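Local coordinates for ribosomal processing cysteine protease Prp (Streptococcus mutans, PDB 2G0I), which probably acts as a cysteine peptidase in ribosome biogenesis and adopts a two-layer alpha-beta sandwich fold, at residues 38-43 and 118-123; 64-69 and 136-141; 76-81 and 87-92. One frame throughout, in Å; residues are numbered along the deposited sequence.

Interaction 1. Residues 38-43 and 118-123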
loop_
_atom_site.group_PDB
_atom_site.type_symbol
_atom_site.label_atom_id
_atom_site.label_comp_id
_atom_site.label_asym_id
_atom_site.label_seq_id
_atom_site.Cartn_x
_atom_site.Cartn_y
_atom_site.Cartn_z
ATOM N N ALA B 38 -2.777 14.755 -5.310
ATOM C CA ALA B 38 -3.831 14.047 -4.625
ATOM C C ALA B 38 -4.678 15.020 -3.773
ATOM O O ALA B 38 -4.111 15.862 -3.061
ATOM C CB ALA B 38 -3.226 12.988 -3.743
ATOM N N THR B 39 -6.008 14.877 -3.828
ATOM C CA THR B 39 -6.943 15.734 -3.066
ATOM C C THR B 39 -7.878 14.820 -2.314
ATOM O O THR B 39 -8.653 14.054 -2.936
ATOM C CB THR B 39 -7.746 16.681 -4.019
ATOM O OG1 THR B 39 -6.833 17.460 -4.790
ATOM C CG2 THR B 39 -8.741 17.592 -3.268
ATOM N N PHE B 40 -7.742 14.838 -0.992
ATOM C CA PHE B 40 -8.605 14.052 -0.096
ATOM C C PHE B 40 -9.694 14.960 0.454
ATOM O O PHE B 40 -9.439 16.102 0.866
ATOM C CB PHE B 40 -7.786 13.508 1.073
ATOM C CG PHE B 40 -6.706 12.521 0.660
ATOM C CD1 PHE B 40 -6.923 11.139 0.827
ATOM C CD2 PHE B 40 -5.473 12.961 0.181
ATOM C CE1 PHE B 40 -5.961 10.201 0.469
ATOM C CE2 PHE B 40 -4.467 12.006 -0.177
ATOM C CZ PHE B 40 -4.732 10.609 -0.009
ATOM N N ILE B 41 -10.901 14.430 0.515
ATOM C CA ILE B 41 -11.958 15.125 1.222
ATOM C C ILE B 41 -12.387 14.319 2.433
ATOM O O ILE B 41 -12.803 13.154 2.290
ATOM C CB ILE B 41 -13.138 15.409 0.300
ATOM C CG1 ILE B 41 -12.681 16.318 -0.834
ATOM C CG2 ILE B 41 -14.363 16.011 1.134
ATOM C CD1 ILE B 41 -13.705 16.498 -1.876
ATOM N N ARG B 42 -12.317 14.965 3.603
ATOM C CA ARG B 42 -12.830 14.446 4.861
ATOM C C ARG B 42 -14.118 15.250 5.186
ATOM O O ARG B 42 -14.140 16.487 5.048
ATOM C CB ARG B 42 -11.789 14.655 5.962
ATOM C CG ARG B 42 -12.081 13.890 7.245
ATOM C CD ARG B 42 -10.982 14.109 8.310
ATOM N NE ARG B 42 -9.658 13.594 7.927
ATOM C CZ ARG B 42 -9.231 12.347 8.146
ATOM N NH1 ARG B 42 -10.018 11.471 8.761
ATOM N NH2 ARG B 42 -8.007 11.983 7.786
ATOM N N ARG B 43 -15.181 14.556 5.579
ATOM C CA ARG B 43 -16.445 15.209 5.970
ATOM C C ARG B 43 -16.895 14.608 7.300
ATOM O O ARG B 43 -17.054 13.389 7.428
ATOM C CB ARG B 43 -17.553 14.981 4.924
ATOM C CG ARG B 43 -17.223 15.433 3.496
ATOM C CD ARG B 43 -18.496 15.635 2.568
ATOM N NE ARG B 43 -18.067 16.104 1.239
ATOM C CZ ARG B 43 -17.650 15.296 0.248
ATOM N NH1 ARG B 43 -17.625 13.968 0.411
ATOM N NH2 ARG B 43 -17.267 15.815 -0.914
ATOM N N LEU B 118 -10.026 2.614 8.157
ATOM C CA LEU B 118 -8.635 2.238 8.457
ATOM C C LEU B 118 -7.848 2.103 7.163
ATOM O O LEU B 118 -6.730 2.601 7.078
ATOM C CB LEU B 118 -8.541 0.936 9.235
ATOM C CG LEU B 118 -7.092 0.477 9.519
ATOM C CD1 LEU B 118 -6.287 1.489 10.339
ATOM C CD2 LEU B 118 -7.155 -0.813 10.274
ATOM N N LEU B 119 -8.411 1.418 6.179
ATOM C CA LEU B 119 -7.756 1.274 4.864
ATOM C C LEU B 119 -7.534 2.632 4.180
ATOM O O LEU B 119 -6.456 2.916 3.624
ATOM C CB LEU B 119 -8.576 0.342 3.962
ATOM C CG LEU B 119 -8.560 -1.132 4.438
ATOM C CD1 LEU B 119 -9.580 -1.933 3.621
ATOM C CD2 LEU B 119 -7.136 -1.679 4.292
ATOM N N PHE B 120 -8.545 3.476 4.237
ATOM C CA PHE B 120 -8.481 4.798 3.616
ATOM C C PHE B 120 -7.423 5.683 4.325
ATOM O O PHE B 120 -6.699 6.451 3.669
ATOM C CB PHE B 120 -9.873 5.463 3.683
ATOM C CG PHE B 120 -10.173 6.407 2.529
ATOM C CD1 PHE B 120 -11.496 6.596 2.124
ATOM C CD2 PHE B 120 -9.134 7.045 1.815
ATOM C CE1 PHE B 120 -11.784 7.435 1.014
ATOM C CE2 PHE B 120 -9.405 7.885 0.712
ATOM C CZ PHE B 120 -10.744 8.090 0.334
ATOM N N GLU B 121 -7.335 5.595 5.645
ATOM C CA GLU B 121 -6.321 6.372 6.397
ATOM C C GLU B 121 -4.928 5.845 6.114
ATOM O O GLU B 121 -3.977 6.630 6.036
ATOM C CB GLU B 121 -6.579 6.334 7.904
ATOM C CG GLU B 121 -7.889 7.052 8.279
ATOM C CD GLU B 121 -7.788 8.548 8.506
ATOM O OE1 GLU B 121 -6.700 9.146 8.306
ATOM O OE2 GLU B 121 -8.820 9.104 8.957
ATOM N N ALA B 122 -4.803 4.519 5.978
ATOM C CA ALA B 122 -3.489 3.938 5.590
ATOM C C ALA B 122 -3.043 4.455 4.236
ATOM O O ALA B 122 -1.878 4.715 4.024
ATOM C CB ALA B 122 -3.577 2.459 5.550
ATOM N N PHE B 123 -3.976 4.554 3.305
ATOM C CA PHE B 123 -3.683 5.130 1.984
ATOM C C PHE B 123 -3.271 6.580 2.103
ATOM O O PHE B 123 -2.284 6.995 1.490
ATOM C CB PHE B 123 -4.886 4.979 1.039
ATOM C CG PHE B 123 -4.669 5.607 -0.301
ATOM C CD1 PHE B 123 -3.688 5.078 -1.182
ATOM C CD2 PHE B 123 -5.416 6.720 -0.679
ATOM C CE1 PHE B 123 -3.478 5.652 -2.433
ATOM C CE2 PHE B 123 -5.224 7.322 -1.954
ATOM C CZ PHE B 123 -4.248 6.790 -2.811
#

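Interaction 2. Residues 64-69 and 136-141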
loop_
_atom_site.group_PDB
_atom_site.type_symbol
_atom_site.label_atom_id
_atom_site.label_comp_id
_atom_site.label_asym_id
_atom_site.label_seq_id
_atom_site.Cartn_x
_atom_site.Cartn_y
_atom_site.Cartn_z
ATOM N N ASP B 64 8.620 8.144 -12.590
ATOM C CA ASP B 64 7.885 6.914 -12.863
ATOM C C ASP B 64 7.987 5.879 -11.742
ATOM O O ASP B 64 7.069 5.070 -11.559
ATOM C CB ASP B 64 8.249 6.368 -14.240
ATOM C CG ASP B 64 7.767 7.309 -15.360
ATOM O OD1 ASP B 64 6.985 8.275 -15.091
ATOM O OD2 ASP B 64 8.161 7.098 -16.501
ATOM N N ILE B 65 9.083 5.926 -10.994
ATOM C CA ILE B 65 9.234 5.110 -9.756
ATOM C C ILE B 65 8.212 5.602 -8.711
ATOM O O ILE B 65 7.510 4.802 -8.075
ATOM C CB ILE B 65 10.660 5.219 -9.197
ATOM C CG1 ILE B 65 11.642 4.477 -10.115
ATOM C CG2 ILE B 65 10.731 4.723 -7.771
ATOM C CD1 ILE B 65 11.279 3.031 -10.404
ATOM N N VAL B 66 8.099 6.923 -8.568
ATOM C CA VAL B 66 7.058 7.486 -7.683
ATOM C C VAL B 66 5.652 7.141 -8.161
ATOM O O VAL B 66 4.756 6.838 -7.336
ATOM C CB VAL B 66 7.208 9.019 -7.496
ATOM C CG1 VAL B 66 5.983 9.596 -6.754
ATOM C CG2 VAL B 66 8.514 9.351 -6.763
ATOM N N CYS B 67 5.426 7.196 -9.473
ATOM C CA CYS B 67 4.128 6.848 -10.039
ATOM C C CYS B 67 3.767 5.416 -9.724
ATOM O O CYS B 67 2.622 5.099 -9.421
ATOM C CB CYS B 67 4.110 6.989 -11.553
ATOM S SG CYS B 67 4.028 8.689 -12.084
ATOM N N ALA B 68 4.754 4.538 -9.842
ATOM C CA ALA B 68 4.557 3.117 -9.523
ATOM C C ALA B 68 4.136 2.964 -8.052
ATOM O O ALA B 68 3.184 2.209 -7.770
ATOM C CB ALA B 68 5.831 2.351 -9.802
ATOM N N ALA B 69 4.823 3.674 -7.152
ATOM C CA ALA B 69 4.445 3.715 -5.721
ATOM C C ALA B 69 2.999 4.176 -5.500
ATOM O O ALA B 69 2.219 3.529 -4.778
ATOM C CB ALA B 69 5.388 4.630 -4.956
ATOM N N GLU B 136 9.050 17.039 -4.896
ATOM C CA GLU B 136 9.242 17.457 -6.260
ATOM C C GLU B 136 8.366 16.649 -7.224
ATOM O O GLU B 136 8.155 17.085 -8.351
ATOM C CB GLU B 136 10.736 17.399 -6.640
ATOM C CG GLU B 136 11.263 15.997 -6.880
ATOM C CD GLU B 136 11.610 15.241 -5.597
ATOM O OE1 GLU B 136 11.271 15.687 -4.470
ATOM O OE2 GLU B 136 12.249 14.179 -5.734
ATOM N N PHE B 137 7.837 15.492 -6.771
ATOM C CA PHE B 137 6.943 14.682 -7.596
ATOM C C PHE B 137 5.495 14.546 -7.102
ATOM O O PHE B 137 4.644 14.156 -7.878
ATOM C CB PHE B 137 7.490 13.258 -7.797
ATOM C CG PHE B 137 8.859 13.210 -8.438
ATOM C CD1 PHE B 137 9.081 13.797 -9.676
ATOM C CD2 PHE B 137 9.914 12.576 -7.789
ATOM C CE1 PHE B 137 10.368 13.754 -10.281
ATOM C CE2 PHE B 137 11.207 12.513 -8.382
ATOM C CZ PHE B 137 11.423 13.112 -9.621
ATOM N N VAL B 138 5.234 14.833 -5.831
ATOM C CA VAL B 138 3.881 14.586 -5.260
ATOM C C VAL B 138 3.447 15.739 -4.358
ATOM O O VAL B 138 4.194 16.134 -3.467
ATOM C CB VAL B 138 3.822 13.282 -4.413
ATOM C CG1 VAL B 138 2.334 12.932 -4.051
ATOM C CG2 VAL B 138 4.456 12.118 -5.136
ATOM N N THR B 139 2.214 16.237 -4.584
ATOM C CA THR B 139 1.616 17.281 -3.771
ATOM C C THR B 139 0.274 16.755 -3.280
ATOM O O THR B 139 -0.468 16.140 -4.050
ATOM C CB THR B 139 1.429 18.568 -4.606
ATOM O OG1 THR B 139 2.723 19.017 -5.073
ATOM C CG2 THR B 139 0.897 19.666 -3.743
ATOM N N ALA B 140 -0.020 16.948 -1.997
ATOM C CA ALA B 140 -1.286 16.480 -1.428
ATOM C C ALA B 140 -2.088 17.667 -0.899
ATOM O O ALA B 140 -1.497 18.610 -0.347
ATOM C CB ALA B 140 -1.015 15.445 -0.293
ATOM N N LYS B 141 -3.414 17.628 -1.085
ATOM C CA LYS B 141 -4.349 18.526 -0.413
ATOM C C LYS B 141 -5.293 17.668 0.394
ATOM O O LYS B 141 -5.856 16.706 -0.152
ATOM C CB LYS B 141 -5.178 19.329 -1.424
ATOM C CG LYS B 141 -4.363 20.212 -2.353
ATOM C CD LYS B 141 -5.201 21.278 -3.059
ATOM C CE LYS B 141 -6.197 20.698 -4.035
ATOM N NZ LYS B 141 -7.127 21.773 -4.442
#

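Interaction 3. Residues 76-81 and 87-92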
loop_
_atom_site.group_PDB
_atom_site.type_symbol
_atom_site.label_atom_id
_atom_site.label_comp_id
_atom_site.label_asym_id
_atom_site.label_seq_id
_atom_site.Cartn_x
_atom_site.Cartn_y
_atom_site.Cartn_z
ATOM N N ASN B 76 -4.274 -0.991 -4.381
ATOM C CA ASN B 76 -4.441 -1.777 -3.167
ATOM C C ASN B 76 -5.580 -1.295 -2.258
ATOM O O ASN B 76 -6.295 -2.136 -1.665
ATOM C CB ASN B 76 -3.129 -1.866 -2.410
ATOM C CG ASN B 76 -3.149 -2.939 -1.329
ATOM O OD1 ASN B 76 -2.956 -2.620 -0.165
ATOM N ND2 ASN B 76 -3.378 -4.188 -1.713
ATOM N N LEU B 77 -5.760 0.029 -2.147
ATOM C CA LEU B 77 -6.938 0.569 -1.459
ATOM C C LEU B 77 -8.248 0.045 -2.104
ATOM O O LEU B 77 -9.099 -0.504 -1.398
ATOM C CB LEU B 77 -6.904 2.103 -1.424
ATOM C CG LEU B 77 -8.210 2.678 -0.840
ATOM C CD1 LEU B 77 -8.284 2.361 0.682
ATOM C CD2 LEU B 77 -8.192 4.117 -1.106
ATOM N N VAL B 78 -8.392 0.174 -3.422
ATOM C CA VAL B 78 -9.596 -0.308 -4.114
ATOM C C VAL B 78 -9.833 -1.789 -3.868
ATOM O O VAL B 78 -10.934 -2.186 -3.494
ATOM C CB VAL B 78 -9.544 -0.023 -5.660
ATOM C CG1 VAL B 78 -10.724 -0.680 -6.427
ATOM C CG2 VAL B 78 -9.523 1.487 -5.897
ATOM N N ASN B 79 -8.785 -2.587 -4.058
ATOM C CA ASN B 79 -8.874 -4.046 -3.931
ATOM C C ASN B 79 -9.108 -4.480 -2.476
ATOM O O ASN B 79 -9.985 -5.311 -2.201
ATOM C CB ASN B 79 -7.609 -4.701 -4.508
ATOM C CG ASN B 79 -7.496 -4.548 -6.040
ATOM O OD1 ASN B 79 -8.502 -4.333 -6.750
ATOM N ND2 ASN B 79 -6.262 -4.664 -6.556
ATOM N N ALA B 80 -8.370 -3.886 -1.532
ATOM C CA ALA B 80 -8.582 -4.175 -0.098
ATOM C C ALA B 80 -9.975 -3.778 0.400
ATOM O O ALA B 80 -10.577 -4.531 1.194
ATOM C CB ALA B 80 -7.478 -3.505 0.798
ATOM N N LEU B 81 -10.477 -2.596 -0.011
ATOM C CA LEU B 81 -11.859 -2.206 0.333
ATOM C C LEU B 81 -12.872 -3.283 -0.076
ATOM O O LEU B 81 -13.692 -3.707 0.726
ATOM C CB LEU B 81 -12.258 -0.890 -0.320
ATOM C CG LEU B 81 -11.673 0.306 0.432
ATOM C CD1 LEU B 81 -11.818 1.568 -0.397
ATOM C CD2 LEU B 81 -12.275 0.458 1.842
ATOM N N CYS B 87 -16.783 -3.396 0.912
ATOM C CA CYS B 87 -17.077 -2.050 0.431
ATOM C C CYS B 87 -16.743 -1.925 -1.066
ATOM O O CYS B 87 -15.564 -1.916 -1.463
ATOM C CB CYS B 87 -16.289 -1.033 1.278
ATOM S SG CYS B 87 -16.491 0.735 0.881
ATOM N N THR B 88 -17.772 -1.831 -1.911
ATOM C CA THR B 88 -17.503 -1.546 -3.309
ATOM C C THR B 88 -17.570 -0.056 -3.546
ATOM O O THR B 88 -18.574 0.625 -3.257
ATOM C CB THR B 88 -18.341 -2.380 -4.335
ATOM O OG1 THR B 88 -18.041 -3.770 -4.169
ATOM C CG2 THR B 88 -18.000 -2.002 -5.790
ATOM N N VAL B 89 -16.463 0.456 -4.044
ATOM C CA VAL B 89 -16.357 1.884 -4.205
ATOM C C VAL B 89 -16.885 2.278 -5.570
ATOM O O VAL B 89 -17.001 1.441 -6.485
ATOM C CB VAL B 89 -14.891 2.386 -3.918
ATOM C CG1 VAL B 89 -14.409 1.776 -2.620
ATOM C CG2 VAL B 89 -13.920 2.039 -5.062
ATOM N N SER B 90 -17.204 3.559 -5.691
ATOM C CA SER B 90 -17.369 4.164 -6.966
ATOM C C SER B 90 -15.948 4.596 -7.358
ATOM O O SER B 90 -15.213 5.167 -6.543
ATOM C CB SER B 90 -18.300 5.351 -6.812
ATOM O OG SER B 90 -18.291 6.158 -7.957
ATOM N N LEU B 91 -15.569 4.318 -8.597
ATOM C CA LEU B 91 -14.198 4.567 -9.047
ATOM C C LEU B 91 -14.272 5.028 -10.479
ATOM O O LEU B 91 -14.823 4.325 -11.329
ATOM C CB LEU B 91 -13.386 3.255 -8.992
ATOM C CG LEU B 91 -12.003 3.365 -9.691
ATOM C CD1 LEU B 91 -11.019 4.303 -8.968
ATOM C CD2 LEU B 91 -11.377 1.990 -9.877
ATOM N N GLN B 92 -13.706 6.198 -10.760
ATOM C CA GLN B 92 -13.587 6.697 -12.143
ATOM C C GLN B 92 -12.090 6.732 -12.425
ATOM O O GLN B 92 -11.322 7.233 -11.601
ATOM C CB GLN B 92 -14.186 8.097 -12.210
ATOM C CG GLN B 92 -14.258 8.682 -13.599
ATOM C CD GLN B 92 -14.950 7.725 -14.581
ATOM O OE1 GLN B 92 -16.181 7.477 -14.494
ATOM N NE2 GLN B 92 -14.160 7.166 -15.512
#

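Interaction 1. Residues 38-43 and 118-123
R42 starts out with CG anti to its backbone N (chi1 -167°) and bends at chi3, while E121 folds its own chain at chi2 (-86°); these two turns bring a guanidinium and a carboxylate together, although neither CB points at the opposite segment. The resulting salt bridge is end-on and two-handed. R42 NH1 gives a nearly straight hydrogen bond to E121 OE2 at 2.7 Å, and R42 NH2 gives a longer, equally straight one to E121 OE1 at 3.2 Å. Both oxygens are met on their syn sides and lie in the guanidinium plane, yet the two groups are not coplanar, their planes being 27° apart, so each nitrogen reaches its oxygen from outside the carboxylate plane. R42 NH1 also donates a hydrogen bond to G45 O, and this second acceptor would help to fix the rotation of the guanidinium. An arginine suits the place because its long chain spans from strand to helix and its paired N-H groups match two oxygens at once.

Two residues earlier on the strand, F40 points at the helix. The edge of its ring carries the contact: F40 CE1 lies 3.7 Å from F123 CD2, and F40 CD1 lies 4.1 Å from F120 CE2. The F40 and F123 rings are inclined obliquely, with centroids 5.8 Å apart. Large, flat, apolar side chains are well suited to this interior, since strand and helix axes approach no closer than 11.4 Å and the three rings together bridge that distance. I127 and L124 on helix 114-133 and V50 on strand 46-53 also pack on F40. A helix laid obliquely over a strand, with a buried aromatic core and an ion pair toward its margin, is the layer-to-layer packing of a two-layer alpha-beta sandwich.

Interaction 2. Residues 64-69 and 136-141
V66 points its CB at residues 136-141 and divides its two methyls between two partners. The tight half is the pair of valines: V66 CG1 comes to 3.4 Å from V138 CG2, closer than carbon atoms usually pack, and both residues are buried. V66 holds CG1 anti to the backbone N (chi1 171°), which sends that methyl to V138 and its other methyl to the phenylalanine. Valine suits a place where helix and strand meet through single methyls: its branched side chain is short and loses little conformational freedom on burial.

The other half is looser. V66 CG2 meets F137 CD2 at 3.7 Å, approaching the ring obliquely, and F137 itself is only partly buried. One face of its ring is covered by its own neighbour, E136 CG, 3.7 Å above the ring centre, while E136 itself is exposed.

I36 of the neighbouring strand 36-43 also touches V66. With no hydrogen bond across the two segments, the contact rests on apolar packing and shape, so its cohesion comes chiefly from burying the valine methyls, and only in part from the ring, away from water.

Interaction 3. Residues 76-81 and 87-92
The flat group at this junction is the peptide carbonyl of L81, which C87 N approaches from above the carbonyl plane, 44° out of it and so off the lone-pair directions. The resulting hydrogen bond, from C87 N to L81 O at 3.1 Å, is bent, with an N-H...O angle of 141°, and ties the returning chain to the last turns of the helix. C87 O also sits near L81 CB, at 3.6 Å.

Beside this bond the packing is wholly apolar. L81 CD1 and V89 CG1 close to 3.4 Å, tighter than usual, the two side chains crossing at about a right angle. L81 has CG anti to the carbonyl carbon (chi1 -78°), and its CD1 reaches V89, whose beta-branched side chain offers a methyl close to the backbone. One turn earlier, V78 CG1 is more loosely set, 4.4 Å from both V89 CG2 and L91 CD2. V89 and L91 both point to the helix.

V116 on helix 114-133 touches L81 and C87, while I103 on strand 100-104 touches V89 and L91. The arrangement is that of a short helix-to-strand connection in an alpha-beta sandwich: the chain turns back after helix 61-84, so that strand 90-94, outermost within this chain, packs against it.

All three contacts join the helices to one mixed sheet. Interactions 2 and 3 both use helix 61-84, toward opposite sides of the chain's centre, their centres 20 Å apart; they reach the strands outermost within this chain, 138-144 and 90-94. Interaction 1 lies off the line joining them, 16 Å from interaction 2 and 12 Å from interaction 3, placing helix 114-133 over strand 36-43. Strands 36-43 and 138-144 are neighbours, and A38 O lies 2.7 Å from K141 N in a probable hydrogen bond. Along the chain interactions 1 and 2 interlock, and interaction 3 falls within both. Residues of all three pairs also touch the second subunit, so the helical layer serves core and dimer alike.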